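PDB 4XHC: alpha-L-rhamnosidase from Klebsiella oxytoca, which hydrolyses terminal alpha-L-rhamnosides as a two-domain GH78 family glycosidase and binds rhamnose in a pocket of its helical domain. Local coordinates for residues A[50-55]-A[195-200]; A[86-91]-A[186-191]; A[307-312]-A[330-335]. All coordinates share one frame; numbering follows the deposited sequence.

Contact 1: residues A[50-55]-A[195-200]; sequences LSRQAH and EVNAVT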
loop_
_atom_site.group_PDB
_atom_site.type_symbol
_atom_site.label_atom_id
_atom_site.label_comp_id
_atom_site.label_asym_id
_atom_site.label_seq_id
_atom_site.Cartn_x
_atom_site.Cartn_y
_atom_site.Cartn_z
ATOM N N LEU A 50 -16.756 21.106 3.129
ATOM C CA LEU A 50 -17.247 19.801 2.721
ATOM C C LEU A 50 -18.034 19.167 3.851
ATOM O O LEU A 50 -17.612 19.207 4.995
ATOM C CB LEU A 50 -16.077 18.895 2.361
ATOM C CG LEU A 50 -15.221 19.327 1.175
ATOM C CD1 LEU A 50 -13.968 18.462 1.066
ATOM C CD2 LEU A 50 -16.048 19.254 -0.099
ATOM N N SER A 51 -19.187 18.599 3.539
ATOM C CA SER A 51 -19.936 17.831 4.522
ATOM C C SER A 51 -19.518 16.369 4.420
ATOM O O SER A 51 -19.413 15.823 3.327
ATOM C CB SER A 51 -21.443 17.977 4.296
ATOM O OG SER A 51 -21.887 17.118 3.260
ATOM N N ARG A 52 -19.303 15.744 5.569
ATOM C CA ARG A 52 -18.843 14.361 5.662
ATOM C C ARG A 52 -19.962 13.560 6.330
ATOM O O ARG A 52 -20.512 14.001 7.328
ATOM C CB ARG A 52 -17.524 14.332 6.461
ATOM C CG ARG A 52 -17.037 12.978 6.978
ATOM C CD ARG A 52 -15.682 13.098 7.687
ATOM N NE ARG A 52 -14.621 13.518 6.754
ATOM C CZ ARG A 52 -13.538 12.804 6.413
ATOM N NH1 ARG A 52 -13.292 11.598 6.937
ATOM N NH2 ARG A 52 -12.671 13.316 5.538
ATOM N N GLN A 53 -20.319 12.405 5.773
ATOM C CA GLN A 53 -21.457 11.628 6.283
ATOM C C GLN A 53 -21.296 10.113 6.093
ATOM O O GLN A 53 -21.111 9.642 4.971
ATOM C CB GLN A 53 -22.727 12.104 5.592
ATOM C CG GLN A 53 -23.977 11.344 5.993
ATOM C CD GLN A 53 -25.248 12.136 5.741
ATOM O OE1 GLN A 53 -25.282 13.058 4.919
ATOM N NE2 GLN A 53 -26.307 11.780 6.457
ATOM N N ALA A 54 -21.399 9.358 7.189
ATOM C CA ALA A 54 -21.155 7.898 7.186
ATOM C C ALA A 54 -22.278 7.071 6.540
ATOM O O ALA A 54 -23.454 7.389 6.684
ATOM C CB ALA A 54 -20.914 7.406 8.605
ATOM N N HIS A 55 -21.905 6.001 5.843
ATOM C CA HIS A 55 -22.874 5.087 5.240
ATOM C C HIS A 55 -22.391 3.645 5.312
ATOM O O HIS A 55 -21.262 3.355 4.923
ATOM C CB HIS A 55 -23.098 5.437 3.775
ATOM C CG HIS A 55 -24.026 6.586 3.564
ATOM N ND1 HIS A 55 -23.587 7.836 3.181
ATOM C CD2 HIS A 55 -25.370 6.674 3.674
ATOM C CE1 HIS A 55 -24.621 8.645 3.056
ATOM N NE2 HIS A 55 -25.715 7.966 3.353
ATOM N N GLU A 195 -17.578 0.915 6.796
ATOM C CA GLU A 195 -18.386 2.045 6.355
ATOM C C GLU A 195 -17.594 2.970 5.445
ATOM O O GLU A 195 -16.366 2.930 5.422
ATOM C CB GLU A 195 -18.955 2.817 7.554
ATOM C CG GLU A 195 -17.923 3.514 8.430
ATOM C CD GLU A 195 -18.544 4.275 9.604
ATOM O OE1 GLU A 195 -19.753 4.094 9.881
ATOM O OE2 GLU A 195 -17.817 5.060 10.256
ATOM N N VAL A 196 -18.323 3.782 4.682
ATOM C CA VAL A 196 -17.739 4.851 3.866
ATOM C C VAL A 196 -18.192 6.206 4.397
ATOM O O VAL A 196 -19.371 6.398 4.690
ATOM C CB VAL A 196 -18.078 4.704 2.361
ATOM C CG1 VAL A 196 -19.564 4.861 2.086
ATOM C CG2 VAL A 196 -17.288 5.706 1.542
ATOM N N ASN A 197 -17.236 7.115 4.562
ATOM C CA ASN A 197 -17.512 8.501 4.938
ATOM C C ASN A 197 -17.606 9.354 3.671
ATOM O O ASN A 197 -16.587 9.740 3.105
ATOM C CB ASN A 197 -16.408 9.044 5.859
ATOM C CG ASN A 197 -16.492 8.507 7.273
ATOM O OD1 ASN A 197 -15.805 7.553 7.635
ATOM N ND2 ASN A 197 -17.330 9.131 8.088
ATOM N N ALA A 198 -18.827 9.633 3.223
ATOM C CA ALA A 198 -19.052 10.295 1.929
ATOM C C ALA A 198 -18.970 11.816 2.033
ATOM O O ALA A 198 -19.418 12.411 3.016
ATOM C CB ALA A 198 -20.397 9.889 1.357
ATOM N N VAL A 199 -18.411 12.441 1.003
ATOM C CA VAL A 199 -18.204 13.883 0.998
ATOM C C VAL A 199 -18.809 14.544 -0.228
ATOM O O VAL A 199 -18.906 13.934 -1.291
ATOM C CB VAL A 199 -16.698 14.268 1.075
ATOM C CG1 VAL A 199 -16.123 13.901 2.434
ATOM C CG2 VAL A 199 -15.888 13.629 -0.058
ATOM N N THR A 200 -19.161 15.816 -0.055
ATOM C CA THR A 200 -19.707 16.671 -1.104
ATOM C C THR A 200 -19.803 18.090 -0.546
ATOM O O THR A 200 -19.854 18.279 0.671
ATOM C CB THR A 200 -21.111 16.201 -1.566
ATOM O OG1 THR A 200 -21.591 17.039 -2.627
ATOM C CG2 THR A 200 -22.118 16.230 -0.409
#
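With CG opposite its backbone N (chi1 165°), R52 reaches across N197, whose CG stands opposite its own carbonyl carbon (chi1 -75°); both residues project from the same face of the sheet. The R52 chain bends at chi3 and lies obliquely across the amide: R52 CG comes 4.0 Å from N197 ND2, and the guanidinium passes N197 CB with its plane 32° from that of the amide. N197 ND2 also rests against A54 CB, whose other neighbour across the ladder is E195 OE1 at 3.7 Å. V199 CG1 packs by R52 CB on this surface. S51, Q53 and H55 face the other way with T200, A198 and V196. There A198 CB sits at the edge of the H55 imidazole, 4.2 Å from ND1, while H55 CB packs on V196 CG1; the ring also meets Y103.

Beneath these side chains runs a regular antiparallel ladder. Around Q53 and A198 two bonds close a ring, Q53 N to A198 O and A198 N to Q53 O, both 2.9 Å. H55 N donates to V196 O at 2.8 Å, and V196 N donates back to H55 O at 3.0 Å. At the far end S51 N reaches T200 O at 3.0 Å, whereas the reverse bond is weak.

Strand 51-55 is the edge of a four-stranded antiparallel sheet, and strand 187-200 pairs on its other side with strand 106-115. T200 OG1 bonds to Q228 O and M231 O, tying the strand end to helix 214-230 and the residues after it. Backbone amides supply nearly all the polar attraction between the segments; the side chains add van der Waals contact, and the guanidinium lies beside N197 without bonding to its amide.

Contact 2: residues A[86-91]-A[186-191]; sequences QRELSS and KFRLQF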
loop_
_atom_site.group_PDB
_atom_site.type_symbol
_atom_site.label_atom_id
_atom_site.label_comp_id
_atom_site.label_asym_id
_atom_site.label_seq_id
_atom_site.Cartn_x
_atom_site.Cartn_y
_atom_site.Cartn_z
ATOM N N GLN A 86 -19.475 -12.326 11.180
ATOM C CA GLN A 86 -19.247 -13.597 11.865
ATOM C C GLN A 86 -18.201 -14.471 11.182
ATOM O O GLN A 86 -17.761 -15.450 11.766
ATOM C CB GLN A 86 -20.553 -14.397 11.955
ATOM C CG GLN A 86 -21.669 -13.731 12.752
ATOM C CD GLN A 86 -21.269 -13.399 14.191
ATOM O OE1 GLN A 86 -20.749 -14.234 14.942
ATOM N NE2 GLN A 86 -21.523 -12.163 14.581
ATOM N N ARG A 87 -17.810 -14.144 9.954
ATOM C CA ARG A 87 -16.882 -15.000 9.205
ATOM C C ARG A 87 -15.443 -14.826 9.637
ATOM O O ARG A 87 -15.011 -13.731 9.980
ATOM C CB ARG A 87 -16.962 -14.748 7.696
ATOM C CG ARG A 87 -18.062 -15.528 6.990
ATOM C CD ARG A 87 -17.956 -15.378 5.483
ATOM N NE ARG A 87 -16.800 -16.086 4.940
ATOM C CZ ARG A 87 -16.394 -16.011 3.676
ATOM N NH1 ARG A 87 -17.040 -15.245 2.802
ATOM N NH2 ARG A 87 -15.334 -16.702 3.284
ATOM N N GLU A 88 -14.707 -15.931 9.582
ATOM C CA GLU A 88 -13.293 -15.971 9.927
ATOM C C GLU A 88 -12.507 -16.352 8.676
ATOM O O GLU A 88 -12.535 -17.504 8.244
ATOM C CB GLU A 88 -13.065 -16.982 11.056
ATOM C CG GLU A 88 -13.845 -16.644 12.320
ATOM C CD GLU A 88 -13.674 -17.661 13.434
ATOM O OE1 GLU A 88 -12.806 -18.553 13.332
ATOM O OE2 GLU A 88 -14.419 -17.560 14.430
ATOM N N LEU A 89 -11.800 -15.385 8.105
ATOM C CA LEU A 89 -11.178 -15.549 6.793
ATOM C C LEU A 89 -9.704 -15.970 6.866
ATOM O O LEU A 89 -8.965 -15.485 7.716
ATOM C CB LEU A 89 -11.291 -14.233 6.014
ATOM C CG LEU A 89 -12.678 -13.585 5.967
ATOM C CD1 LEU A 89 -12.578 -12.181 5.405
ATOM C CD2 LEU A 89 -13.660 -14.423 5.156
ATOM N N SER A 90 -9.289 -16.854 5.958
ATOM C CA SER A 90 -7.888 -17.293 5.850
ATOM C C SER A 90 -7.268 -16.838 4.537
ATOM O O SER A 90 -7.947 -16.223 3.717
ATOM C CB SER A 90 -7.793 -18.823 5.969
ATOM O OG SER A 90 -8.493 -19.274 7.110
ATOM N N SER A 91 -5.992 -17.166 4.333
ATOM C CA SER A 91 -5.290 -16.806 3.105
ATOM C C SER A 91 -6.059 -17.264 1.888
ATOM O O SER A 91 -6.486 -18.412 1.822
ATOM C CB SER A 91 -3.893 -17.416 3.060
ATOM O OG SER A 91 -3.119 -16.988 4.165
ATOM N N LYS A 186 -2.017 -20.402 11.697
ATOM C CA LYS A 186 -2.391 -20.335 13.116
ATOM C C LYS A 186 -3.562 -19.388 13.466
ATOM O O LYS A 186 -4.090 -19.469 14.574
ATOM C CB LYS A 186 -1.172 -19.928 13.959
ATOM C CG LYS A 186 -0.033 -20.938 13.960
ATOM C CD LYS A 186 0.730 -20.922 15.277
ATOM C CE LYS A 186 -0.022 -21.688 16.354
ATOM N NZ LYS A 186 0.616 -21.544 17.691
ATOM N N PHE A 187 -3.941 -18.473 12.569
ATOM C CA PHE A 187 -5.038 -17.539 12.869
ATOM C C PHE A 187 -5.809 -17.068 11.642
ATOM O O PHE A 187 -5.344 -17.186 10.504
ATOM C CB PHE A 187 -4.540 -16.335 13.698
ATOM C CG PHE A 187 -3.847 -15.261 12.893
ATOM C CD1 PHE A 187 -2.472 -15.320 12.657
ATOM C CD2 PHE A 187 -4.564 -14.170 12.398
ATOM C CE1 PHE A 187 -1.828 -14.326 11.923
ATOM C CE2 PHE A 187 -3.928 -13.180 11.658
ATOM C CZ PHE A 187 -2.555 -13.258 11.419
ATOM N N ARG A 188 -6.999 -16.534 11.911
ATOM C CA ARG A 188 -7.911 -16.051 10.882
ATOM C C ARG A 188 -8.313 -14.611 11.160
ATOM O O ARG A 188 -8.236 -14.141 12.290
ATOM C CB ARG A 188 -9.150 -16.936 10.832
ATOM C CG ARG A 188 -8.861 -18.345 10.345
ATOM C CD ARG A 188 -10.002 -19.295 10.653
ATOM N NE ARG A 188 -10.312 -19.347 12.084
ATOM C CZ ARG A 188 -9.597 -19.995 13.012
ATOM N NH1 ARG A 188 -8.494 -20.662 12.689
ATOM N NH2 ARG A 188 -9.984 -19.969 14.280
ATOM N N LEU A 189 -8.754 -13.928 10.116
ATOM C CA LEU A 189 -9.122 -12.529 10.197
ATOM C C LEU A 189 -10.645 -12.375 10.166
ATOM O O LEU A 189 -11.342 -13.126 9.485
ATOM C CB LEU A 189 -8.484 -11.774 9.036
ATOM C CG LEU A 189 -8.454 -10.260 9.207
ATOM C CD1 LEU A 189 -7.520 -9.850 10.336
ATOM C CD2 LEU A 189 -8.048 -9.598 7.909
ATOM N N GLN A 190 -11.152 -11.379 10.886
ATOM C CA GLN A 190 -12.588 -11.208 11.092
ATOM C C GLN A 190 -12.931 -9.722 11.120
ATOM O O GLN A 190 -12.483 -9.010 12.008
ATOM C CB GLN A 190 -12.967 -11.875 12.414
ATOM C CG GLN A 190 -14.427 -11.799 12.814
ATOM C CD GLN A 190 -14.735 -12.664 14.035
ATOM O OE1 GLN A 190 -13.880 -12.899 14.906
ATOM N NE2 GLN A 190 -15.966 -13.138 14.107
ATOM N N PHE A 191 -13.718 -9.258 10.150
ATOM C CA PHE A 191 -14.133 -7.856 10.090
ATOM C C PHE A 191 -15.362 -7.647 10.956
ATOM O O PHE A 191 -16.254 -8.484 10.961
ATOM C CB PHE A 191 -14.453 -7.464 8.659
ATOM C CG PHE A 191 -13.254 -7.452 7.764
ATOM C CD1 PHE A 191 -12.809 -8.611 7.168
ATOM C CD2 PHE A 191 -12.554 -6.281 7.545
ATOM C CE1 PHE A 191 -11.691 -8.601 6.358
ATOM C CE2 PHE A 191 -11.439 -6.259 6.731
ATOM C CZ PHE A 191 -11.008 -7.423 6.137
HETATM O O HOH W 1 -15.389 -11.120 8.695
#
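L89 and L189 form a single antiparallel bridge, a hydrogen-bonded pair in which L89 N donates to L189 O at 2.7 Å and L189 N to L89 O at 2.9 Å, where the loop 86-91 brushes strand 187-200 without becoming a strand itself. Two residues before L89, and two after L189, a water extends the link, donating to R87 O and accepting from F191 N.

E88 and R188 meet over the outer side of this bridge. R188 bends at chi3 and presents its guanidinium side-on to a single carboxylate oxygen: NE lies 2.9 Å from E88 OE1 and uses the anti lone pair, while NH2, at 3.3 Å from the same OE1, comes in nearly along the C-O bond. The two flat groups are 22° from coplanar, and OE1 stays close to the guanidinium plane for both donors. The arginine's aliphatic part is packed as well, with R188 CG 3.4 Å from S90 OG and E88 CB close to CD and NE.

On the other side of the bridge L89 sends CG away from its carbonyl carbon (chi1 -49°), which brings CD1 to the edge of the F191 ring, 3.8 Å from CE1; its CD2 lies over a face of the R87 guanidinium. V180 and V178 of strand 175-182 touch L89 and F191, so this leucine fits between the two beta-sheets of the N-terminal domain. Q190 stretches along the loop, with CG 3.5 Å from R87 O.

The contact therefore splits by chemistry. A buried leucine-phenylalanine pair packs between the two sheets, and an ion pair lies at the surface; with both donors on one oxygen, E88 OE1 is probably the more strongly polarised end of its carboxylate.

Contact 3: residues A[307-312]-A[330-335]; sequences FFVDVL and PTARRQ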
loop_
_atom_site.group_PDB
_atom_site.type_symbol
_atom_site.label_atom_id
_atom_site.label_comp_id
_atom_site.label_asym_id
_atom_site.label_seq_id
_atom_site.Cartn_x
_atom_site.Cartn_y
_atom_site.Cartn_z
ATOM N N PHE A 307 -15.699 29.086 -24.201
ATOM C CA PHE A 307 -16.787 28.797 -23.276
ATOM C C PHE A 307 -16.705 29.628 -22.004
ATOM O O PHE A 307 -17.706 29.772 -21.307
ATOM C CB PHE A 307 -16.855 27.307 -22.909
ATOM C CG PHE A 307 -17.329 26.403 -24.026
ATOM C CD1 PHE A 307 -18.270 26.822 -24.951
ATOM C CD2 PHE A 307 -16.859 25.102 -24.108
ATOM C CE1 PHE A 307 -18.694 25.973 -25.961
ATOM C CE2 PHE A 307 -17.288 24.243 -25.108
ATOM C CZ PHE A 307 -18.205 24.681 -26.039
ATOM N N PHE A 308 -15.538 30.188 -21.711
ATOM C CA PHE A 308 -15.440 31.153 -20.628
ATOM C C PHE A 308 -16.492 32.253 -20.797
ATOM O O PHE A 308 -17.117 32.688 -19.822
ATOM C CB PHE A 308 -14.045 31.776 -20.574
ATOM C CG PHE A 308 -13.812 32.627 -19.359
ATOM C CD1 PHE A 308 -13.336 32.063 -18.184
ATOM C CD2 PHE A 308 -14.082 33.991 -19.383
ATOM C CE1 PHE A 308 -13.127 32.847 -17.059
ATOM C CE2 PHE A 308 -13.876 34.776 -18.263
ATOM C CZ PHE A 308 -13.396 34.205 -17.101
ATOM N N VAL A 309 -16.706 32.683 -22.036
ATOM C CA VAL A 309 -17.680 33.727 -22.309
ATOM C C VAL A 309 -19.081 33.266 -21.943
ATOM O O VAL A 309 -19.827 34.015 -21.296
ATOM C CB VAL A 309 -17.688 34.148 -23.791
ATOM C CG1 VAL A 309 -18.739 35.224 -24.038
ATOM C CG2 VAL A 309 -16.311 34.634 -24.217
ATOM N N ASP A 310 -19.450 32.053 -22.360
ATOM C CA ASP A 310 -20.820 31.592 -22.135
ATOM C C ASP A 310 -21.070 31.310 -20.647
ATOM O O ASP A 310 -22.162 31.583 -20.142
ATOM C CB ASP A 310 -21.174 30.380 -23.009
ATOM C CG ASP A 310 -22.693 30.084 -23.041
ATOM O OD1 ASP A 310 -23.527 31.012 -23.198
ATOM O OD2 ASP A 310 -23.054 28.902 -22.904
ATOM N N VAL A 311 -20.061 30.805 -19.940
ATOM C CA VAL A 311 -20.199 30.593 -18.498
ATOM C C VAL A 311 -20.415 31.922 -17.773
ATOM O O VAL A 311 -21.256 32.007 -16.880
ATOM C CB VAL A 311 -18.986 29.862 -17.879
ATOM C CG1 VAL A 311 -19.161 29.735 -16.371
ATOM C CG2 VAL A 311 -18.822 28.483 -18.503
ATOM N N LEU A 312 -19.648 32.945 -18.149
ATOM C CA LEU A 312 -19.791 34.268 -17.539
ATOM C C LEU A 312 -21.165 34.856 -17.828
ATOM O O LEU A 312 -21.800 35.422 -16.938
ATOM C CB LEU A 312 -18.701 35.220 -18.031
ATOM C CG LEU A 312 -18.599 36.585 -17.337
ATOM C CD1 LEU A 312 -18.384 36.449 -15.841
ATOM C CD2 LEU A 312 -17.471 37.409 -17.939
ATOM N N PRO A 330 -12.905 41.633 -19.275
ATOM C CA PRO A 330 -11.664 41.619 -20.060
ATOM C C PRO A 330 -11.109 40.227 -20.353
ATOM O O PRO A 330 -10.612 39.998 -21.450
ATOM C CB PRO A 330 -10.695 42.428 -19.193
ATOM C CG PRO A 330 -11.572 43.394 -18.462
ATOM C CD PRO A 330 -12.885 42.687 -18.236
ATOM N N THR A 331 -11.194 39.302 -19.398
ATOM C CA THR A 331 -10.782 37.920 -19.656
ATOM C C THR A 331 -11.636 37.316 -20.794
ATOM O O THR A 331 -11.098 36.734 -21.741
ATOM C CB THR A 331 -10.849 37.030 -18.378
ATOM O OG1 THR A 331 -9.901 37.484 -17.408
ATOM C CG2 THR A 331 -10.509 35.579 -18.686
ATOM N N ALA A 332 -12.959 37.475 -20.706
ATOM C CA ALA A 332 -13.882 36.965 -21.731
ATOM C C ALA A 332 -13.574 37.555 -23.094
ATOM O O ALA A 332 -13.429 36.819 -24.072
ATOM C CB ALA A 332 -15.321 37.271 -21.357
ATOM N N ARG A 333 -13.465 38.882 -23.149
ATOM C CA ARG A 333 -13.153 39.589 -24.386
ATOM C C ARG A 333 -11.862 39.086 -25.026
ATOM O O ARG A 333 -11.781 38.960 -26.246
ATOM C CB ARG A 333 -13.033 41.093 -24.132
ATOM C CG ARG A 333 -12.675 41.917 -25.365
ATOM C CD ARG A 333 -12.416 43.360 -25.001
ATOM N NE ARG A 333 -11.249 43.477 -24.136
ATOM C CZ ARG A 333 -11.048 44.452 -23.250
ATOM N NH1 ARG A 333 -11.930 45.429 -23.076
ATOM N NH2 ARG A 333 -9.946 44.449 -22.518
ATOM N N ARG A 334 -10.847 38.815 -24.208
ATOM C CA ARG A 334 -9.551 38.359 -24.718
ATOM C C ARG A 334 -9.648 36.981 -25.377
ATOM O O ARG A 334 -8.918 36.694 -26.331
ATOM C CB ARG A 334 -8.515 38.333 -23.592
ATOM C CG ARG A 334 -7.084 38.108 -24.051
ATOM C CD ARG A 334 -6.330 39.413 -24.277
ATOM N NE ARG A 334 -4.992 39.132 -24.801
ATOM C CZ ARG A 334 -4.691 38.960 -26.091
ATOM N NH1 ARG A 334 -5.619 39.071 -27.039
ATOM N NH2 ARG A 334 -3.441 38.680 -26.448
ATOM N N GLN A 335 -10.547 36.133 -24.882
ATOM C CA GLN A 335 -10.725 34.809 -25.478
ATOM C C GLN A 335 -11.257 34.943 -26.904
ATOM O O GLN A 335 -10.878 34.181 -27.792
ATOM C CB GLN A 335 -11.668 33.930 -24.644
ATOM C CG GLN A 335 -11.273 33.730 -23.184
ATOM C CD GLN A 335 -9.777 33.528 -22.967
ATOM O OE1 GLN A 335 -9.210 32.523 -23.381
ATOM N NE2 GLN A 335 -9.142 34.470 -22.286
#
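Two consecutive antiparallel helices of the catalytic domain, an (alpha/alpha)6 barrel as in other six-hairpin glycosidases, pack here: helix 302-319 against helix 322-340. The local axes run 143° apart and approach to 8.7 Å. The CA atoms of V309 and A332 are the nearest pair, and the small size of A332 is consistent with this spacing.

A332 CB is a shared apolar centre. V309 CG2, F308 CD2 and L312 CD2 all converge on it from helix 302-319, each 4.0 Å from A332 CB, and V309 CG2 also lies against the carbonyl, 3.6 Å from A332 O. No hydrogen bond crosses between the segments, which meet through carbon-rich surfaces.

F308 supplies a broad surface. Its CG stands opposite its backbone N across the CA-CB bond (chi1 -171°), carrying the ring over to the second helix, where T331 brings its methyl down on one face. T331 CG2 is 3.8 Å from the ring centroid and 26° off the normal, displaced toward the CE2-CZ rim; this is a CH-pi contact, with CG2 3.5 Å from F308 CE2. The side chains of F308 and T331 cross at about a right angle. The ring's CD2 side runs past the backbone of A332. L271 of helix 264-276 also touches F308 and L312, and A275 of that helix touches T331, so a third helix closes over this seam. V309 meets L385 of helix 368-389.

Q335, one turn beyond T331, adds its CG to the packing beside F308 CB. Its amide is buried and held from several sides: OE1 bonds to S305 OG and V284 N, and NE2 bonds to G282 O. NE2 also curls back to T331 O at 3.0 Å, while the helical amide Q335 N reaches that same oxygen from the opposite face of the carbonyl plane.

Contacts 1 and 2 use the two ends of strand 187-200, their centres 28 Å apart, and bind it to an edge strand and a loop of the N-terminal beta domain. Contact 3 lies in the helical domain, its centre 35 Å from that of contact 1 and 59 Å from that of contact 2; the nearest atoms of contacts 1 and 3 are about 19 Å apart. None of the segments contains a rhamnose-pocket residue. Contact 3 is nevertheless linked to the pocket by its helices: Y304 lies on helix 302-319, and D310 pairs with R251 on helix 247-259, which carries D249. K186, at the start of segment 186-191, makes a salt bridge with D298 of the second subunit.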